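Local atomic coordinates of glutamate--tRNA ligase (Methanothermobacter thermautotrophicus, PDB entry 3AII), a protein that probably catalyses the ATP-dependent activation of glutamate and its transfer to the acceptor end of tRNA, as a non-discriminating archaeal class I synthetase. Residues Y176-E180 with W222-F226; K181-G187 with L306-G311; A188-T192 with N218-W222; A233-T239 with D250-I256. All blocks are in the same frame, centred on the assembly; numbering follows the deposited sequence. Where two conformers were deposited one is given.

Interaction 1: Y176-E180 with W222-F226; sequences YEYTE and WREMF
Residues 176-180 lie on helix 172-184, E180 N bonding to Y176 O at 3.0 Å; W222-E224 belong to helix 215-224, and M225 and F226 follow. The backbones stay apart, E180 and W222 nearest with CA atoms 8.1 Å apart, so side chains do the joining. The CA-CB bond of W222 (chi1 t) points toward 176-180, and the T179 methyl CG2 sits over its six-membered ring, 3.6 Å from the centroid, a CH-pi contact. Y176 (m) meets W222 obliquely, CD1 to CZ2 at 3.6 Å, and takes the edge of F226 (m) on its face, centroids 4.8 Å apart and planes at 84°. This aromatic cluster ties helix 172-184 to W222 and F226, and M254 of strand 252-256 packs against Y176, T179 and W222. The polar contacts gather round E180: a water links E180 OE2 (2.9 Å) with W222 NE1 (2.8 Å), and E180 OE2 forms a long salt bridge to R223 NH2 at 3.9 Å, outside the guanidinium plane. Y176 OH bonds to the V270 carbonyl.

Interaction 2: K181-G187 with L306-G311; sequences KLIERGG and LYRHLG
The ends of two helices meet here: K181-E184 finishes helix 172-184 and L306-L310 finishes helix 299-310. CA atoms come closest at L182-L310 (6.3 Å) and G187-H309 (5.5 Å). L306 begins 306-311 with CD2 3.5 Å from CD2 of L182 (chi1 t, chi2 p); the L306 side chain also touches F276 and W251. H309 (chi1 m) buries the largest area of any residue here: its CB lies 3.5 Å from L182 CD1, its ring face receives G187 CA 3.7 Å from the centroid in a CH-pi contact, and ND1 shares a water with R185 O (2.9 and 2.7 Å). A CB on G187 would clash with this ring, so glycine suits the close approach, which follows a Schellman motif at G186 (phi 73°, G187 N to L182 O 2.8 Å). H309 NE2 bonds to K238 O. The carbonyl of H309 accepts a hydrogen bond from R185 NH1 at 3.2 Å, so the arginine spans the gap to the other helix end. L310 (m, t) sets CG 4.1 Å from L182 CD1, and its O lies over the R185 guanidinium, 3.6 Å from CZ. G311 (phi 74°) closes its helix in a second Schellman motif, its N 3.8 Å from R185 NH1.

Interaction 3: A188-T192 with N218-W222; sequences AYVCT and NLQRW. With ZN (zinc ion), chain D.
Strand 188-191 runs across the side of helix 215-224, the short axes 7.5 Å apart at closest approach and inclined at 54°, with V190 and N218 nearest (CA atoms 5.7 Å apart). V190 (chi1 t) points at the helix: its CB is 3.6 Å from R221 CB, and CG2 packs 4.0 Å from W222 CB. Its own peptide groups are served by helix side chains. N218 (chi1 m) holds OD1 3.0 Å from V190 N, which donates to it at 165°, and R221, extended from chi1 m, donates from NH1 to V190 O at 2.9 Å. The N and O of V190 point away from strand 234-237, on the outer side of this edge strand, and the helix satisfies both. The alternate residues bond to strand 234-237 instead, Y189 with R236 and C191 with V234. T192 OG1 lies 3.1 Å from R221 NH1, but the angle is too poor for a hydrogen bond, and T192 CG2 lies over a face of the guanidinium. Within the helix W222 N donates to N218 O at 2.8 Å, and Y189 OH is satisfied by D250 OD2. C191 (chi1 t) points away from the helix, its SG 2.4 Å from the zinc ion. With C193, C208 and C210 it completes a four-cysteine zinc site, held where the strand leaves the sheet.

Interaction 4: A233-T239 with D250-I256; sequences AVVRVKT and DWVSMRI
V237 (t) lies at the apolar centre, its CG2 3.7 Å from the centroid of the W251 six-membered ring in a CH-pi contact, and V235 CG2 meets M254 CB at 3.7 Å. On the face of R236 and V252, V234 CB meets V252 CG1 at 3.8 Å. Strands 234-237 and 252-256 run antiparallel, their short axes approaching to 4.5 Å, directions at 164°. V235 and M254 form a hydrogen-bonded pair (V235 N to M254 O 3.0 Å), R236 and V252 a non-hydrogen-bonded one. S253 and M254 both face V235 in a register-shifting classic beta bulge, V235 O accepting from S253 N at 2.8 Å and weakly from M254 N. V237 N bonds to W251 O at 2.8 Å. R236 NH1 donates to D250 O (2.9 Å), T239 N to D250 OD1 (2.9 Å); D250 OD2 hydrogen-bonds Y189 OH and salt-bridges R211. The pair is the middle of a four-stranded sheet between strands 188-191 and 270-272, helix 172-184 lying against M254 and helix 299-310 against V237 and W251.

All four contacts lie in the catalytic domain, 33 to 41 Å from the chain centre, and their own centres are 8 to 14 Å apart. Interactions 1 and 3 share W222 and helix 215-224; interactions 1 and 2 share helix 172-184. Strand 188-191 of interaction 3 neighbours strand 234-237 of interaction 4 in one antiparallel sheet. Along the chain, interaction 1 crosses interaction 2; interactions 1 and 3 close before interaction 4 opens, and interactions 3 and 4 fall between the two segments of interaction 2, whose late helix 299-310 returns to the same region. W222 CE3 against V235 CG2 (3.6 Å) and H309 NE2 near K238 O (2.6 Å) tie helices to sheet, making one compact unit beside the zinc site.

Interaction 1: Y176-E180 with W222-F226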
loop_
_atom_site.group_PDB
_atom_site.type_symbol
_atom_site.label_atom_id
_atom_site.label_comp_id
_atom_site.label_asym_id
_atom_site.label_seq_id
_atom_site.Cartn_x
_atom_site.Cartn_y
_atom_site.Cartn_z
ATOM N N TYR A 176 -7.985 0.094 31.326
ATOM C CA TYR A 176 -7.794 0.401 32.752
ATOM C C TYR A 176 -8.423 -0.681 33.627
ATOM O O TYR A 176 -7.831 -1.116 34.610
ATOM C CB TYR A 176 -8.396 1.771 33.088
ATOM C CG TYR A 176 -7.784 2.948 32.350
ATOM C CD1 TYR A 176 -6.512 2.878 31.785
ATOM C CD2 TYR A 176 -8.483 4.143 32.235
ATOM C CE1 TYR A 176 -5.974 3.956 31.106
ATOM C CE2 TYR A 176 -7.960 5.226 31.557
ATOM C CZ TYR A 176 -6.698 5.137 31.004
ATOM O OH TYR A 176 -6.188 6.239 30.356
ATOM N N GLU A 177 -9.626 -1.111 33.254
ATOM C CA GLU A 177 -10.334 -2.184 33.954
ATOM C C GLU A 177 -9.479 -3.441 34.011
ATOM O O GLU A 177 -9.321 -4.074 35.080
ATOM C CB GLU A 177 -11.654 -2.499 33.236
ATOM C CG GLU A 177 -12.462 -3.619 33.883
ATOM C CD GLU A 177 -13.623 -4.076 33.009
ATOM O OE1 GLU A 177 -14.009 -3.320 32.089
ATOM O OE2 GLU A 177 -14.144 -5.191 33.236
ATOM N N TYR A 178 -8.916 -3.814 32.868
ATOM C CA TYR A 178 -8.122 -5.032 32.826
ATOM C C TYR A 178 -6.730 -4.868 33.420
ATOM O O TYR A 178 -6.128 -5.845 33.813
ATOM C CB TYR A 178 -8.136 -5.686 31.431
ATOM C CG TYR A 178 -9.464 -6.366 31.240
ATOM C CD1 TYR A 178 -9.678 -7.641 31.737
ATOM C CD2 TYR A 178 -10.535 -5.693 30.669
ATOM C CE1 TYR A 178 -10.911 -8.254 31.624
ATOM C CE2 TYR A 178 -11.787 -6.303 30.565
ATOM C CZ TYR A 178 -11.951 -7.586 31.046
ATOM O OH TYR A 178 -13.176 -8.208 30.943
ATOM N N THR A 179 -6.236 -3.634 33.496
ATOM C CA THR A 179 -5.019 -3.379 34.278
ATOM C C THR A 179 -5.273 -3.662 35.761
ATOM O O THR A 179 -4.456 -4.308 36.424
ATOM C CB THR A 179 -4.529 -1.934 34.100
ATOM O OG1 THR A 179 -4.101 -1.762 32.743
ATOM C CG2 THR A 179 -3.351 -1.641 35.029
ATOM N N GLU A 180 -6.383 -3.146 36.282
ATOM C CA GLU A 180 -6.766 -3.382 37.685
ATOM C C GLU A 180 -6.974 -4.876 37.952
ATOM O O GLU A 180 -6.545 -5.398 38.976
ATOM C CB GLU A 180 -8.013 -2.574 38.062
ATOM C CG GLU A 180 -7.792 -1.060 38.012
ATOM C CD GLU A 180 -8.654 -0.283 38.999
ATOM O OE1 GLU A 180 -9.660 -0.839 39.498
ATOM O OE2 GLU A 180 -8.318 0.890 39.276
ATOM N N TRP A 222 -1.275 2.759 40.941
ATOM C CA TRP A 222 -1.932 2.785 39.634
ATOM C C TRP A 222 -2.788 4.034 39.525
ATOM O O TRP A 222 -2.703 4.777 38.542
ATOM C CB TRP A 222 -2.766 1.507 39.419
ATOM C CG TRP A 222 -3.803 1.576 38.316
ATOM C CD1 TRP A 222 -5.163 1.469 38.457
ATOM C CD2 TRP A 222 -3.563 1.776 36.921
ATOM N NE1 TRP A 222 -5.780 1.583 37.244
ATOM C CE2 TRP A 222 -4.826 1.773 36.276
ATOM C CE3 TRP A 222 -2.408 1.953 36.151
ATOM C CZ2 TRP A 222 -4.966 1.930 34.901
ATOM C CZ3 TRP A 222 -2.546 2.122 34.778
ATOM C CH2 TRP A 222 -3.815 2.111 34.166
ATOM N N ARG A 223 -3.591 4.295 40.553
ATOM C CA ARG A 223 -4.494 5.436 40.510
ATOM C C ARG A 223 -3.699 6.732 40.487
ATOM O O ARG A 223 -4.094 7.718 39.853
ATOM C CB ARG A 223 -5.469 5.382 41.695
ATOM C CG ARG A 223 -6.509 4.287 41.508
ATOM C CD ARG A 223 -7.596 4.319 42.583
ATOM N NE ARG A 223 -8.692 3.419 42.226
ATOM C CZ ARG A 223 -9.182 2.473 43.020
ATOM N NH1 ARG A 223 -8.685 2.298 44.238
ATOM N NH2 ARG A 223 -10.178 1.706 42.597
ATOM N N GLU A 224 -2.534 6.707 41.118
ATOM C CA GLU A 224 -1.690 7.890 41.158
ATOM C C GLU A 224 -1.103 8.232 39.795
ATOM O O GLU A 224 -0.851 9.403 39.505
ATOM C CB GLU A 224 -0.560 7.701 42.162
ATOM C CG GLU A 224 -1.031 7.625 43.598
ATOM C CD GLU A 224 0.111 7.318 44.541
ATOM O OE1 GLU A 224 -0.156 7.072 45.733
ATOM O OE2 GLU A 224 1.273 7.319 44.074
ATOM N N MET A 225 -0.899 7.220 38.955
ATOM C CA MET A 225 -0.319 7.452 37.628
ATOM C C MET A 225 -1.103 8.478 36.828
ATOM O O MET A 225 -0.555 9.159 35.976
ATOM C CB MET A 225 -0.203 6.146 36.837
ATOM C CG MET A 225 0.906 5.235 37.333
ATOM S SD MET A 225 1.053 3.686 36.403
ATOM C CE MET A 225 1.458 4.282 34.765
ATOM N N PHE A 226 -2.387 8.611 37.135
ATOM C CA PHE A 226 -3.253 9.486 36.378
ATOM C C PHE A 226 -2.982 10.964 36.626
ATOM O O PHE A 226 -3.504 11.820 35.904
ATOM C CB PHE A 226 -4.716 9.119 36.655
ATOM C CG PHE A 226 -5.130 7.849 35.977
ATOM C CD1 PHE A 226 -4.721 6.618 36.475
ATOM C CD2 PHE A 226 -5.867 7.889 34.800
ATOM C CE1 PHE A 226 -5.081 5.440 35.829
ATOM C CE2 PHE A 226 -6.226 6.723 34.156
ATOM C CZ PHE A 226 -5.830 5.494 34.671
HETATM O O HOH W 1 -8.411 2.092 36.605
#

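Interaction 2: K181-G187 with L306-G311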
loop_
_atom_site.group_PDB
_atom_site.type_symbol
_atom_site.label_atom_id
_atom_site.label_comp_id
_atom_site.label_asym_id
_atom_site.label_seq_id
_atom_site.Cartn_x
_atom_site.Cartn_y
_atom_site.Cartn_z
ATOM N N LYS A 181 -7.604 -5.573 37.011
ATOM C CA LYS A 181 -7.825 -7.008 37.186
ATOM C C LYS A 181 -6.509 -7.772 37.173
ATOM O O LYS A 181 -6.316 -8.708 37.961
ATOM C CB LYS A 181 -8.772 -7.553 36.105
ATOM C CG LYS A 181 -10.240 -7.202 36.371
ATOM C CD LYS A 181 -11.157 -7.736 35.278
ATOM C CE LYS A 181 -12.607 -7.317 35.528
ATOM N NZ LYS A 181 -13.509 -7.775 34.440
ATOM N N LEU A 182 -5.601 -7.372 36.290
ATOM C CA LEU A 182 -4.316 -8.035 36.178
ATOM C C LEU A 182 -3.516 -7.849 37.469
ATOM O O LEU A 182 -2.866 -8.770 37.946
ATOM C CB LEU A 182 -3.533 -7.480 34.985
ATOM C CG LEU A 182 -2.147 -8.055 34.691
ATOM C CD1 LEU A 182 -2.224 -9.549 34.419
ATOM C CD2 LEU A 182 -1.491 -7.316 33.517
ATOM N N ILE A 183 -3.540 -6.634 38.004
ATOM C CA ILE A 183 -2.927 -6.345 39.299
ATOM C C ILE A 183 -3.558 -7.155 40.442
ATOM O O ILE A 183 -2.845 -7.683 41.299
ATOM C CB ILE A 183 -2.999 -4.830 39.604
ATOM C CG1 ILE A 183 -2.105 -4.045 38.639
ATOM C CG2 ILE A 183 -2.594 -4.542 41.049
ATOM C CD1 ILE A 183 -2.249 -2.519 38.794
ATOM N N GLU A 184 -4.883 -7.275 40.449
ATOM C CA GLU A 184 -5.538 -8.058 41.501
ATOM C C GLU A 184 -5.155 -9.526 41.432
ATOM O O GLU A 184 -5.027 -10.202 42.464
ATOM C CB GLU A 184 -7.066 -7.919 41.482
ATOM C CG GLU A 184 -7.672 -8.716 42.656
ATOM C CD GLU A 184 -9.099 -8.357 43.015
ATOM O OE1 GLU A 184 -9.735 -7.578 42.274
ATOM O OE2 GLU A 184 -9.577 -8.874 44.058
ATOM N N ARG A 185 -4.963 -10.021 40.217
ATOM C CA ARG A 185 -4.543 -11.400 40.016
ATOM C C ARG A 185 -3.049 -11.601 40.247
ATOM O O ARG A 185 -2.540 -12.699 40.061
ATOM C CB ARG A 185 -4.910 -11.865 38.599
ATOM C CG ARG A 185 -6.409 -12.081 38.395
ATOM C CD ARG A 185 -6.686 -12.776 37.071
ATOM N NE ARG A 185 -7.920 -13.551 37.094
ATOM C CZ ARG A 185 -7.977 -14.872 36.944
ATOM N NH1 ARG A 185 -6.867 -15.569 36.752
ATOM N NH2 ARG A 185 -9.146 -15.494 36.976
ATOM N N GLY A 186 -2.347 -10.540 40.631
ATOM C CA GLY A 186 -0.913 -10.622 40.884
ATOM C C GLY A 186 -0.025 -10.749 39.663
ATOM O O GLY A 186 1.086 -11.276 39.740
ATOM N N GLY A 187 -0.502 -10.250 38.525
ATOM C CA GLY A 187 0.218 -10.399 37.281
ATOM C C GLY A 187 0.873 -9.135 36.772
ATOM O O GLY A 187 1.468 -9.131 35.701
ATOM N N LEU A 306 0.263 -12.485 29.707
ATOM C CA LEU A 306 -0.981 -11.794 30.020
ATOM C C LEU A 306 -2.143 -12.762 30.029
ATOM O O LEU A 306 -2.934 -12.784 30.972
ATOM C CB LEU A 306 -1.271 -10.719 28.976
ATOM C CG LEU A 306 -0.486 -9.421 29.047
ATOM C CD1 LEU A 306 -0.878 -8.557 27.863
ATOM C CD2 LEU A 306 -0.775 -8.705 30.348
ATOM N N TYR A 307 -2.241 -13.564 28.967
ATOM C CA TYR A 307 -3.300 -14.563 28.849
ATOM C C TYR A 307 -3.217 -15.502 30.048
ATOM O O TYR A 307 -4.211 -15.798 30.688
ATOM C CB TYR A 307 -3.162 -15.369 27.554
ATOM C CG TYR A 307 -3.605 -14.653 26.290
ATOM C CD1 TYR A 307 -4.949 -14.619 25.929
ATOM C CD2 TYR A 307 -2.680 -14.028 25.467
ATOM C CE1 TYR A 307 -5.361 -13.983 24.762
ATOM C CE2 TYR A 307 -3.086 -13.372 24.288
ATOM C CZ TYR A 307 -4.428 -13.358 23.957
ATOM O OH TYR A 307 -4.840 -12.730 22.804
ATOM N N ARG A 308 -2.004 -15.947 30.342
ATOM C CA ARG A 308 -1.732 -16.792 31.505
ATOM C C ARG A 308 -2.282 -16.205 32.802
ATOM O O ARG A 308 -3.066 -16.843 33.532
ATOM C CB ARG A 308 -0.220 -16.970 31.661
ATOM C CG ARG A 308 0.409 -18.012 30.768
ATOM C CD ARG A 308 1.854 -18.221 31.185
ATOM N NE ARG A 308 2.014 -18.106 32.634
ATOM C CZ ARG A 308 3.179 -18.203 33.264
ATOM N NH1 ARG A 308 3.238 -18.081 34.583
ATOM N NH2 ARG A 308 4.285 -18.427 32.573
ATOM N N HIS A 309 -1.852 -14.986 33.104
ATOM C CA HIS A 309 -2.219 -14.332 34.348
ATOM C C HIS A 309 -3.705 -14.083 34.482
ATOM O O HIS A 309 -4.241 -14.143 35.582
ATOM C CB HIS A 309 -1.473 -13.004 34.507
ATOM C CG HIS A 309 -0.041 -13.162 34.892
ATOM N ND1 HIS A 309 0.369 -14.037 35.877
ATOM C CD2 HIS A 309 1.077 -12.538 34.453
ATOM C CE1 HIS A 309 1.679 -13.954 36.017
ATOM N NE2 HIS A 309 2.132 -13.049 35.169
ATOM N N LEU A 310 -4.363 -13.805 33.362
ATOM C CA LEU A 310 -5.794 -13.505 33.380
ATOM C C LEU A 310 -6.667 -14.764 33.261
ATOM O O LEU A 310 -7.899 -14.693 33.365
ATOM C CB LEU A 310 -6.121 -12.486 32.287
ATOM C CG LEU A 310 -5.578 -11.075 32.573
ATOM C CD1 LEU A 310 -5.578 -10.203 31.307
ATOM C CD2 LEU A 310 -6.356 -10.402 33.699
ATOM N N GLY A 311 -6.028 -15.907 33.047
ATOM C CA GLY A 311 -6.743 -17.170 32.921
ATOM C C GLY A 311 -7.465 -17.305 31.591
ATOM O O GLY A 311 -8.571 -17.840 31.519
HETATM O O HOH W 2 -1.394 -14.165 38.143
#

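Interaction 3: A188-T192 with N218-W222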
loop_
_atom_site.group_PDB
_atom_site.type_symbol
_atom_site.label_atom_id
_atom_site.label_comp_id
_atom_site.label_asym_id
_atom_site.label_seq_id
_atom_site.Cartn_x
_atom_site.Cartn_y
_atom_site.Cartn_z
ATOM N N ALA A 188 0.773 -8.067 37.551
ATOM C CA ALA A 188 1.388 -6.810 37.169
ATOM C C ALA A 188 1.644 -5.958 38.390
ATOM O O ALA A 188 1.106 -6.219 39.467
ATOM C CB ALA A 188 0.511 -6.059 36.172
ATOM N N TYR A 189 2.486 -4.946 38.220
ATOM C CA TYR A 189 2.809 -4.041 39.311
ATOM C C TYR A 189 3.145 -2.667 38.776
ATOM O O TYR A 189 3.481 -2.526 37.594
ATOM C CB TYR A 189 3.963 -4.598 40.159
ATOM C CG TYR A 189 5.273 -4.856 39.442
ATOM C CD1 TYR A 189 5.458 -5.993 38.660
ATOM C CD2 TYR A 189 6.338 -3.975 39.571
ATOM C CE1 TYR A 189 6.657 -6.231 38.032
ATOM C CE2 TYR A 189 7.543 -4.215 38.954
ATOM C CZ TYR A 189 7.706 -5.333 38.190
ATOM O OH TYR A 189 8.917 -5.552 37.568
ATOM N N VAL A 190 3.026 -1.650 39.632
ATOM C CA VAL A 190 3.427 -0.303 39.232
ATOM C C VAL A 190 4.851 -0.021 39.671
ATOM O O VAL A 190 5.150 0.003 40.869
ATOM C CB VAL A 190 2.507 0.767 39.792
ATOM C CG1 VAL A 190 2.972 2.146 39.302
ATOM C CG2 VAL A 190 1.060 0.493 39.364
ATOM N N CYS A 191 5.719 0.192 38.691
ATOM C CA CYS A 191 7.134 0.393 38.955
ATOM C C CYS A 191 7.486 1.864 38.861
ATOM O O CYS A 191 7.277 2.507 37.827
ATOM C CB CYS A 191 7.980 -0.395 37.969
ATOM S SG CYS A 191 9.751 -0.243 38.283
ATOM N N THR A 192 8.041 2.378 39.956
ATOM C CA THR A 192 8.443 3.772 40.055
ATOM C C THR A 192 9.963 3.921 39.995
ATOM O O THR A 192 10.488 5.006 40.231
ATOM C CB THR A 192 7.951 4.385 41.382
ATOM O OG1 THR A 192 8.317 3.520 42.466
ATOM C CG2 THR A 192 6.433 4.549 41.371
ATOM N N ASN A 218 -0.296 -1.629 44.986
ATOM C CA ASN A 218 -0.216 -1.413 43.538
ATOM C C ASN A 218 -1.400 -0.618 43.012
ATOM O O ASN A 218 -1.248 0.204 42.114
ATOM C CB ASN A 218 -0.128 -2.747 42.789
ATOM C CG ASN A 218 1.290 -3.285 42.714
ATOM O OD1 ASN A 218 2.223 -2.566 42.364
ATOM N ND2 ASN A 218 1.454 -4.560 43.016
ATOM N N LEU A 219 -2.587 -0.864 43.557
ATOM C CA LEU A 219 -3.771 -0.201 43.034
ATOM C C LEU A 219 -3.696 1.293 43.327
ATOM O O LEU A 219 -4.096 2.120 42.510
ATOM C CB LEU A 219 -5.035 -0.812 43.650
ATOM C CG LEU A 219 -6.372 -0.447 43.009
ATOM C CD1 LEU A 219 -6.437 -1.002 41.591
ATOM C CD2 LEU A 219 -7.546 -0.968 43.864
ATOM N N GLN A 220 -3.178 1.630 44.507
ATOM C CA GLN A 220 -2.972 3.026 44.866
ATOM C C GLN A 220 -1.956 3.699 43.926
ATOM O O GLN A 220 -2.179 4.817 43.468
ATOM C CB GLN A 220 -2.518 3.134 46.329
ATOM C CG GLN A 220 -2.035 4.516 46.730
ATOM C CD GLN A 220 -3.137 5.542 46.734
ATOM O OE1 GLN A 220 -4.306 5.218 46.959
ATOM N NE2 GLN A 220 -2.774 6.796 46.491
ATOM N N ARG A 221 -0.853 3.016 43.638
ATOM C CA ARG A 221 0.145 3.564 42.720
ATOM C C ARG A 221 -0.443 3.720 41.325
ATOM O O ARG A 221 -0.130 4.676 40.610
ATOM C CB ARG A 221 1.355 2.650 42.618
ATOM C CG ARG A 221 2.232 2.601 43.873
ATOM C CD ARG A 221 3.549 1.944 43.503
ATOM N NE ARG A 221 4.562 2.041 44.552
ATOM C CZ ARG A 221 5.835 1.709 44.374
ATOM N NH1 ARG A 221 6.239 1.271 43.188
ATOM N NH2 ARG A 221 6.706 1.824 45.370
ATOM N N TRP A 222 -1.275 2.759 40.941
ATOM C CA TRP A 222 -1.932 2.785 39.634
ATOM C C TRP A 222 -2.788 4.034 39.525
ATOM O O TRP A 222 -2.703 4.777 38.542
ATOM C CB TRP A 222 -2.766 1.507 39.419
ATOM C CG TRP A 222 -3.803 1.576 38.316
ATOM C CD1 TRP A 222 -5.163 1.469 38.457
ATOM C CD2 TRP A 222 -3.563 1.776 36.921
ATOM N NE1 TRP A 222 -5.780 1.583 37.244
ATOM C CE2 TRP A 222 -4.826 1.773 36.276
ATOM C CE3 TRP A 222 -2.408 1.953 36.151
ATOM C CZ2 TRP A 222 -4.966 1.930 34.901
ATOM C CZ3 TRP A 222 -2.546 2.122 34.778
ATOM C CH2 TRP A 222 -3.815 2.111 34.166
HETATM ZN ZN ZN D . 10.443 -0.888 40.437
#

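Interaction 4: A233-T239 with D250-I256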
loop_
_atom_site.group_PDB
_atom_site.type_symbol
_atom_site.label_atom_id
_atom_site.label_comp_id
_atom_site.label_asym_id
_atom_site.label_seq_id
_atom_site.Cartn_x
_atom_site.Cartn_y
_atom_site.Cartn_z
ATOM N N ALA A 233 6.433 6.713 35.780
ATOM C CA ALA A 233 6.043 5.424 36.341
ATOM C C ALA A 233 5.441 4.604 35.208
ATOM O O ALA A 233 4.882 5.161 34.273
ATOM C CB ALA A 233 5.020 5.612 37.461
ATOM N N VAL A 234 5.571 3.286 35.301
ATOM C CA VAL A 234 4.973 2.389 34.314
ATOM C C VAL A 234 4.300 1.223 35.031
ATOM O O VAL A 234 4.606 0.927 36.195
ATOM C CB VAL A 234 6.025 1.852 33.324
ATOM C CG1 VAL A 234 6.520 2.987 32.428
ATOM C CG2 VAL A 234 7.180 1.197 34.077
ATOM N N VAL A 235 3.351 0.584 34.359
ATOM C CA VAL A 235 2.895 -0.731 34.785
ATOM C C VAL A 235 3.698 -1.787 34.037
ATOM O O VAL A 235 3.866 -1.698 32.811
ATOM C CB VAL A 235 1.380 -0.936 34.503
ATOM C CG1 VAL A 235 0.925 -2.324 34.963
ATOM C CG2 VAL A 235 0.550 0.120 35.208
ATOM N N ARG A 236 4.209 -2.767 34.779
ATOM C CA ARG A 236 4.963 -3.881 34.204
ATOM C C ARG A 236 4.236 -5.193 34.430
ATOM O O ARG A 236 3.690 -5.426 35.500
ATOM C CB ARG A 236 6.355 -3.956 34.840
ATOM C CG ARG A 236 7.230 -2.774 34.469
ATOM C CD ARG A 236 8.615 -2.882 35.102
ATOM N NE ARG A 236 9.462 -1.780 34.636
ATOM C CZ ARG A 236 10.050 -1.743 33.445
ATOM N NH1 ARG A 236 9.909 -2.746 32.590
ATOM N NH2 ARG A 236 10.795 -0.701 33.105
ATOM N N VAL A 237 4.209 -6.031 33.401
ATOM C CA VAL A 237 3.604 -7.346 33.523
ATOM C C VAL A 237 4.632 -8.256 34.184
ATOM O O VAL A 237 5.790 -8.259 33.791
ATOM C CB VAL A 237 3.252 -7.897 32.145
ATOM C CG1 VAL A 237 2.666 -9.300 32.259
ATOM C CG2 VAL A 237 2.273 -6.952 31.437
ATOM N N LYS A 238 4.222 -9.031 35.181
ATOM C CA LYS A 238 5.165 -9.961 35.787
ATOM C C LYS A 238 5.354 -11.141 34.849
ATOM O O LYS A 238 4.396 -11.841 34.534
ATOM C CB LYS A 238 4.662 -10.436 37.155
ATOM C CG LYS A 238 4.559 -9.325 38.196
ATOM C CD LYS A 238 4.173 -9.857 39.581
ATOM C CE LYS A 238 4.026 -8.703 40.566
ATOM N NZ LYS A 238 3.782 -9.140 41.989
ATOM N N THR A 239 6.583 -11.346 34.381
ATOM C CA THR A 239 6.884 -12.507 33.555
ATOM C C THR A 239 7.938 -13.357 34.253
ATOM O O THR A 239 7.691 -13.862 35.338
ATOM C CB THR A 239 7.312 -12.115 32.134
ATOM O OG1 THR A 239 8.551 -11.396 32.176
ATOM C CG2 THR A 239 6.234 -11.227 31.506
ATOM N N ASP A 250 9.578 -8.766 32.515
ATOM C CA ASP A 250 8.669 -7.750 33.069
ATOM C C ASP A 250 8.415 -6.545 32.154
ATOM O O ASP A 250 8.695 -5.398 32.513
ATOM C CB ASP A 250 9.139 -7.281 34.448
ATOM C CG ASP A 250 8.967 -8.353 35.524
ATOM O OD1 ASP A 250 8.753 -9.532 35.167
ATOM O OD2 ASP A 250 9.029 -8.008 36.716
ATOM N N TRP A 251 7.845 -6.814 30.987
ATOM C CA TRP A 251 7.643 -5.783 29.984
ATOM C C TRP A 251 6.541 -4.792 30.371
ATOM O O TRP A 251 5.649 -5.103 31.170
ATOM C CB TRP A 251 7.372 -6.429 28.617
ATOM C CG TRP A 251 6.197 -7.375 28.565
ATOM C CD1 TRP A 251 6.210 -8.729 28.786
ATOM C CD2 TRP A 251 4.846 -7.041 28.208
ATOM N NE1 TRP A 251 4.940 -9.245 28.626
ATOM C CE2 TRP A 251 4.090 -8.232 28.260
ATOM C CE3 TRP A 251 4.209 -5.848 27.850
ATOM C CZ2 TRP A 251 2.719 -8.265 27.967
ATOM C CZ3 TRP A 251 2.845 -5.879 27.564
ATOM C CH2 TRP A 251 2.114 -7.079 27.630
ATOM N N VAL A 252 6.616 -3.596 29.794
ATOM C CA VAL A 252 5.723 -2.492 30.140
ATOM C C VAL A 252 4.369 -2.563 29.431
ATOM O O VAL A 252 4.298 -2.637 28.199
ATOM C CB VAL A 252 6.383 -1.142 29.800
ATOM C CG1 VAL A 252 5.415 0.003 30.018
ATOM C CG2 VAL A 252 7.628 -0.946 30.641
ATOM N N SER A 253 3.296 -2.533 30.219
ATOM C CA SER A 253 1.938 -2.576 29.679
ATOM C C SER A 253 1.247 -1.222 29.635
ATOM O O SER A 253 0.333 -1.027 28.832
ATOM C CB SER A 253 1.068 -3.561 30.464
ATOM O OG SER A 253 0.946 -3.178 31.830
ATOM N N MET A 254 1.641 -0.300 30.513
ATOM C CA MET A 254 1.023 1.038 30.564
ATOM C C MET A 254 2.076 2.100 30.809
ATOM O O MET A 254 2.962 1.902 31.647
ATOM C CB MET A 254 0.023 1.154 31.725
ATOM C CG MET A 254 -1.269 0.416 31.598
ATOM S SD MET A 254 -2.331 1.276 30.386
ATOM C CE MET A 254 -3.858 0.350 30.500
ATOM N N ARG A 255 1.951 3.231 30.113
ATOM C CA ARG A 255 2.862 4.355 30.305
ATOM C C ARG A 255 2.088 5.658 30.403
ATOM O O ARG A 255 0.909 5.715 30.071
ATOM C CB ARG A 255 3.860 4.444 29.155
ATOM C CG ARG A 255 3.202 4.620 27.804
ATOM C CD ARG A 255 4.195 4.781 26.679
ATOM N NE ARG A 255 3.514 5.100 25.431
ATOM C CZ ARG A 255 4.130 5.223 24.261
ATOM N NH1 ARG A 255 3.434 5.519 23.171
ATOM N NH2 ARG A 255 5.443 5.047 24.182
ATOM N N ILE A 256 2.768 6.705 30.862
ATOM C CA ILE A 256 2.153 8.018 30.969
ATOM C C ILE A 256 2.661 8.872 29.813
ATOM O O ILE A 256 3.867 8.954 29.602
ATOM C CB ILE A 256 2.527 8.691 32.304
ATOM C CG1 ILE A 256 2.072 7.831 33.495
ATOM C CG2 ILE A 256 1.909 10.088 32.372
ATOM C CD1 ILE A 256 2.682 8.236 34.843
HETATM O O HOH W 3 5.448 6.589 31.907
#